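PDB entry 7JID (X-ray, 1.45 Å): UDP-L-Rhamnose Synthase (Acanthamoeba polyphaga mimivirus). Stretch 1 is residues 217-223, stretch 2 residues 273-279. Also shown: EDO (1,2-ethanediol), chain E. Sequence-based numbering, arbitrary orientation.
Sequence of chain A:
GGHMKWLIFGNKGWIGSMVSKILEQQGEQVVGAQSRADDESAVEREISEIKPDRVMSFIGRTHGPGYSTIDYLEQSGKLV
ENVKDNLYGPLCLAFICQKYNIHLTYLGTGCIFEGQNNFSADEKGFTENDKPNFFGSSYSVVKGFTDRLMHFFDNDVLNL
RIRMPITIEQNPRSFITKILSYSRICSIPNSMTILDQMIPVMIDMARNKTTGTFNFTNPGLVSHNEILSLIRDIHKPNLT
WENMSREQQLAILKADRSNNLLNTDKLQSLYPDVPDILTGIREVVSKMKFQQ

Stretch 1 (217-223) TNPGLVS
Stretch 2, residues 273-279: DVPDILT

An extended, irregular segment, Thr217 to Ser223, lies against the turn that launches a helix at Ile277. The register pairs Asn218 CA with Ile277 CA at 5.0 Å, Pro219 CA with Asp276 CA at 4.6 Å, and Val222 CA with Leu278 CA at 6.3 Å. Together the two stretches bury 433 Å².

Two hydrogen bonds pin the contact, one donated from each side. Asn218 points its CA-to-CB bond toward the partner and, with chi1 at -68° (m) and chi2 at 69°, delivers ND2 to Pro275 O at 2.9 Å, with a nearly straight N-H...O angle of 166°. An amide suits this buried site: ND2 serves Pro275 O, and ND2 and OD1 also have partners elsewhere in the structure. In return, Ile277 N donates to Pro219 O at 2.8 Å and 159°. This N belongs to the first helical residue, where no earlier turn supplies an acceptor, and Pro219 of the neighbouring segment provides one. The same Pro219 O lies 3.3 Å from Asp276 CA, a CA-H...O contact.

Backbone angles prepare these meetings. Asn218 (-62/143) and Pro219 (-54/141) are extended, as are Val274, Pro275 and Asp276, with phi between -65° and -55° and psi between 124° and 151°; at Ile277 the chain turns helical (-58/-36). Pro219 and Pro275 both have C-gamma exo rings. Pro219 CD packs 3.8 Å from Val274 CG1, whose valine is t (179°).

Asp276 directs its CA-to-CB bond away from stretch 1, though Asp276 CB still lies 3.7 Å from Pro219 O, and works within its own stretch as the N-cap. With chi1 at 74° (p) and chi2 at 83°, its carboxylate curls back over the first turn: OD1 accepts from Thr279 N at 2.9 Å, and OD2 accepts from Thr279 OG1 at 2.5 Å, the threonine being m (-57°).

Ile277 is the apolar centre, losing 110 Å² to the partner, more than any other residue here. Its chi1 of -176° (t) and chi2 of 59° (p) leave CG2 3.5 Å from both Gly220 C and Leu221 C, while CG1 meets Val222 CG1 at 3.5 Å. Gly220 (87/-177) has a positive phi that itself favours glycine; an ideal CB there would sit 3.8 Å from Ile277 CG2. Leu221 (-117/144; m, t) then points away, and Val222 (-137/149) points toward the helix. Its p rotamer (69°) also brings CG2 to 4.1 Å from CD1 of Leu278 (t, p), extending the greasy patch before Ser223 caps the helix that follows.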

ATOM      1  N   THR A 217      17.252  16.743   0.771  1.00  9.31           N
ATOM      2  CA  THR A 217      17.599  17.490   1.996  1.00  8.14           C
ATOM      3  C   THR A 217      18.840  18.353   1.730  1.00  7.69           C
ATOM      4  O   THR A 217      19.648  18.026   0.835  1.00  8.06           O
ATOM      5  CB  THR A 217      17.834  16.520   3.154  1.00  7.17           C
ATOM      6  OG1 THR A 217      18.756  15.547   2.670  1.00  8.18           O
ATOM      7  CG2 THR A 217      16.557  15.853   3.631  1.00  7.99           C
ATOM      8  N   ASN A 218      19.039  19.411   2.512  1.00  8.71           N
ATOM      9  CA  ASN A 218      20.295  20.198   2.463  1.00  8.81           C
ATOM     10  C   ASN A 218      21.426  19.263   2.863  1.00  9.43           C
ATOM     11  O   ASN A 218      21.231  18.356   3.693  1.00  9.19           O
ATOM     12  CB  ASN A 218      20.290  21.396   3.401  1.00  8.48           C
ATOM     13  CG  ASN A 218      19.321  22.514   3.052  1.00  8.81           C
ATOM     14  OD1 ASN A 218      18.101  22.359   3.142  1.00  9.10           O
ATOM     15  ND2 ASN A 218      19.890  23.639   2.632  1.00 10.40           N
ATOM     16  N   PRO A 219      22.595  19.394   2.230  1.00  9.43           N
ATOM     17  CA  PRO A 219      23.713  18.530   2.602  1.00  9.29           C
ATOM     18  C   PRO A 219      24.017  18.577   4.107  1.00  8.64           C
ATOM     19  O   PRO A 219      23.963  19.671   4.710  1.00  8.33           O
ATOM     20  CB  PRO A 219      24.858  19.048   1.757  1.00 10.08           C
ATOM     21  CG  PRO A 219      24.159  19.523   0.519  1.00 10.74           C
ATOM     22  CD  PRO A 219      22.866  20.196   1.014  1.00 10.76           C
ATOM     23  N   GLY A 220      24.343  17.412   4.670  1.00  8.79           N
ATOM     24  CA  GLY A 220      24.815  17.313   6.054  1.00  8.45           C
ATOM     25  C   GLY A 220      23.704  17.178   7.081  1.00  7.58           C
ATOM     26  O   GLY A 220      22.525  16.946   6.755  1.00  9.15           O
ATOM     27  N   LEU A 221      24.128  17.161   8.338  1.00  7.47           N
ATOM     28  CA  LEU A 221      23.290  16.888   9.519  1.00  8.03           C
ATOM     29  C   LEU A 221      23.223  18.071  10.448  1.00  7.63           C
ATOM     30  O   LEU A 221      24.241  18.771  10.626  1.00  7.42           O
ATOM     31  CB  LEU A 221      23.919  15.702  10.258  1.00  7.82           C
ATOM     32  CG  LEU A 221      23.879  14.356   9.553  1.00  8.69           C
ATOM     33  CD1 LEU A 221      24.694  13.335  10.355  1.00  9.48           C
ATOM     34  CD2 LEU A 221      22.433  13.895   9.316  1.00  9.12           C
ATOM     35  N   VAL A 222      22.069  18.270  11.049  1.00  7.79           N
ATOM     36  CA  VAL A 222      21.868  19.250  12.124  1.00  8.84           C
ATOM     37  C   VAL A 222      21.010  18.585  13.181  1.00  7.59           C
ATOM     38  O   VAL A 222      20.143  17.750  12.868  1.00  7.34           O
ATOM     39  CB  VAL A 222      21.242  20.553  11.606  1.00  9.05           C
ATOM     40  CG1 VAL A 222      19.790  20.349  11.171  1.00  9.07           C
ATOM     41  CG2 VAL A 222      21.438  21.672  12.611  1.00  9.39           C
ATOM     42  N   SER A 223      21.211  18.973  14.420  1.00  8.94           N
ATOM     43  CA  SER A 223      20.375  18.469  15.535  1.00  8.88           C
ATOM     44  C   SER A 223      19.411  19.537  15.999  1.00  9.03           C
ATOM     45  O   SER A 223      19.635  20.728  15.779  1.00  9.34           O
ATOM     46  CB  SER A 223      21.183  17.996  16.706  1.00  8.99           C
ATOM     47  OG  SER A 223      21.786  19.106  17.328  1.00  9.51           O
ATOM     48  N   ASP A 273      25.220  24.431  -5.345  1.00 22.06           N
ATOM     49  CA  ASP A 273      25.186  25.650  -4.495  1.00 24.17           C
ATOM     50  C   ASP A 273      24.143  25.495  -3.382  1.00 19.96           C
ATOM     51  O   ASP A 273      23.926  26.479  -2.660  1.00 22.16           O
ATOM     52  CB  ASP A 273      24.924  26.929  -5.306  1.00 29.52           C
ATOM     53  CG  ASP A 273      25.967  27.186  -6.387  1.00 35.42           C
ATOM     54  OD1 ASP A 273      27.076  26.568  -6.325  1.00 33.54           O
ATOM     55  OD2 ASP A 273      25.644  27.965  -7.300  1.00 40.18           O
ATOM     56  N   VAL A 274      23.445  24.345  -3.278  1.00 19.03           N
ATOM     57  CA  VAL A 274      22.504  24.171  -2.141  1.00 16.46           C
ATOM     58  C   VAL A 274      23.350  24.218  -0.880  1.00 14.72           C
ATOM     59  O   VAL A 274      24.247  23.402  -0.744  1.00 15.29           O
ATOM     60  CB  VAL A 274      21.733  22.836  -2.179  1.00 16.10           C
ATOM     61  CG1 VAL A 274      20.803  22.709  -0.972  1.00 15.84           C
ATOM     62  CG2 VAL A 274      20.957  22.691  -3.486  1.00 17.00           C
ATOM     63  N   PRO A 275      23.042  25.117   0.067  1.00 13.94           N
ATOM     64  CA  PRO A 275      23.856  25.305   1.268  1.00 13.59           C
ATOM     65  C   PRO A 275      23.839  24.057   2.166  1.00 11.40           C
ATOM     66  O   PRO A 275      22.785  23.416   2.273  1.00  9.91           O
ATOM     67  CB  PRO A 275      23.178  26.456   2.007  1.00 14.99           C
ATOM     68  CG  PRO A 275      22.459  27.220   0.909  1.00 17.24           C
ATOM     69  CD  PRO A 275      21.985  26.148  -0.038  1.00 15.27           C
ATOM     70  N   ASP A 276      24.962  23.743   2.808  1.00 12.17           N
ATOM     71  CA  ASP A 276      24.922  22.736   3.897  1.00 10.64           C
ATOM     72  C   ASP A 276      23.868  23.196   4.901  1.00 10.18           C
ATOM     73  O   ASP A 276      23.530  24.408   5.010  1.00  9.46           O
ATOM     74  CB  ASP A 276      26.276  22.538   4.551  1.00 10.76           C
ATOM     75  CG  ASP A 276      26.622  23.711   5.428  1.00  9.64           C
ATOM     76  OD1 ASP A 276      26.147  23.725   6.574  1.00  9.67           O
ATOM     77  OD2 ASP A 276      27.388  24.633   4.976  1.00 11.93           O
ATOM     78  N   ILE A 277      23.253  22.232   5.587  1.00  9.24           N
ATOM     79  CA  ILE A 277      22.101  22.482   6.475  1.00  9.28           C
ATOM     80  C   ILE A 277      22.448  23.511   7.578  1.00  8.74           C
ATOM     81  O   ILE A 277      21.574  24.311   7.969  1.00  8.85           O
ATOM     82  CB  ILE A 277      21.578  21.150   7.060  1.00  8.30           C
ATOM     83  CG1 ILE A 277      20.327  21.343   7.896  1.00  8.53           C
ATOM     84  CG2 ILE A 277      22.641  20.413   7.863  1.00  8.33           C
ATOM     85  CD1 ILE A 277      19.184  21.956   7.131  1.00  9.08           C
ATOM     86  N   LEU A 278      23.661  23.522   8.124  1.00  8.93           N
ATOM     87  CA  LEU A 278      23.971  24.471   9.236  1.00  9.61           C
ATOM     88  C   LEU A 278      24.116  25.916   8.704  1.00  9.22           C
ATOM     89  O   LEU A 278      23.484  26.852   9.287  1.00  9.54           O
ATOM     90  CB  LEU A 278      25.202  23.991  10.015  1.00 10.36           C
ATOM     91  CG  LEU A 278      25.412  24.817  11.282  1.00 12.50           C
ATOM     92  CD1 LEU A 278      24.264  24.607  12.249  1.00 12.85           C
ATOM     93  CD2 LEU A 278      26.711  24.436  11.979  1.00 12.08           C
ATOM     94  N   THR A 279      24.812  26.113   7.596  1.00  9.89           N
ATOM     95  CA  THR A 279      24.844  27.417   6.880  1.00 11.88           C
ATOM     96  C   THR A 279      23.403  27.826   6.577  1.00 11.57           C
ATOM     97  O   THR A 279      23.037  28.981   6.892  1.00 11.72           O
ATOM     98  CB  THR A 279      25.693  27.368   5.616  1.00 12.74           C
ATOM     99  OG1 THR A 279      27.026  26.951   5.932  1.00 13.11           O
ATOM    100  CG2 THR A 279      25.722  28.705   4.913  1.00 13.79           C
TER
HETATM  101  C1  EDO E 303      20.758  25.689  -6.170  1.00 32.56           C
HETATM  102  O1  EDO E 303      20.923  26.368  -4.933  1.00 30.75           O
HETATM  103  C2  EDO E 303      21.883  25.803  -7.133  1.00 32.56           C
HETATM  104  O2  EDO E 303      22.905  24.810  -7.068  1.00 29.81           O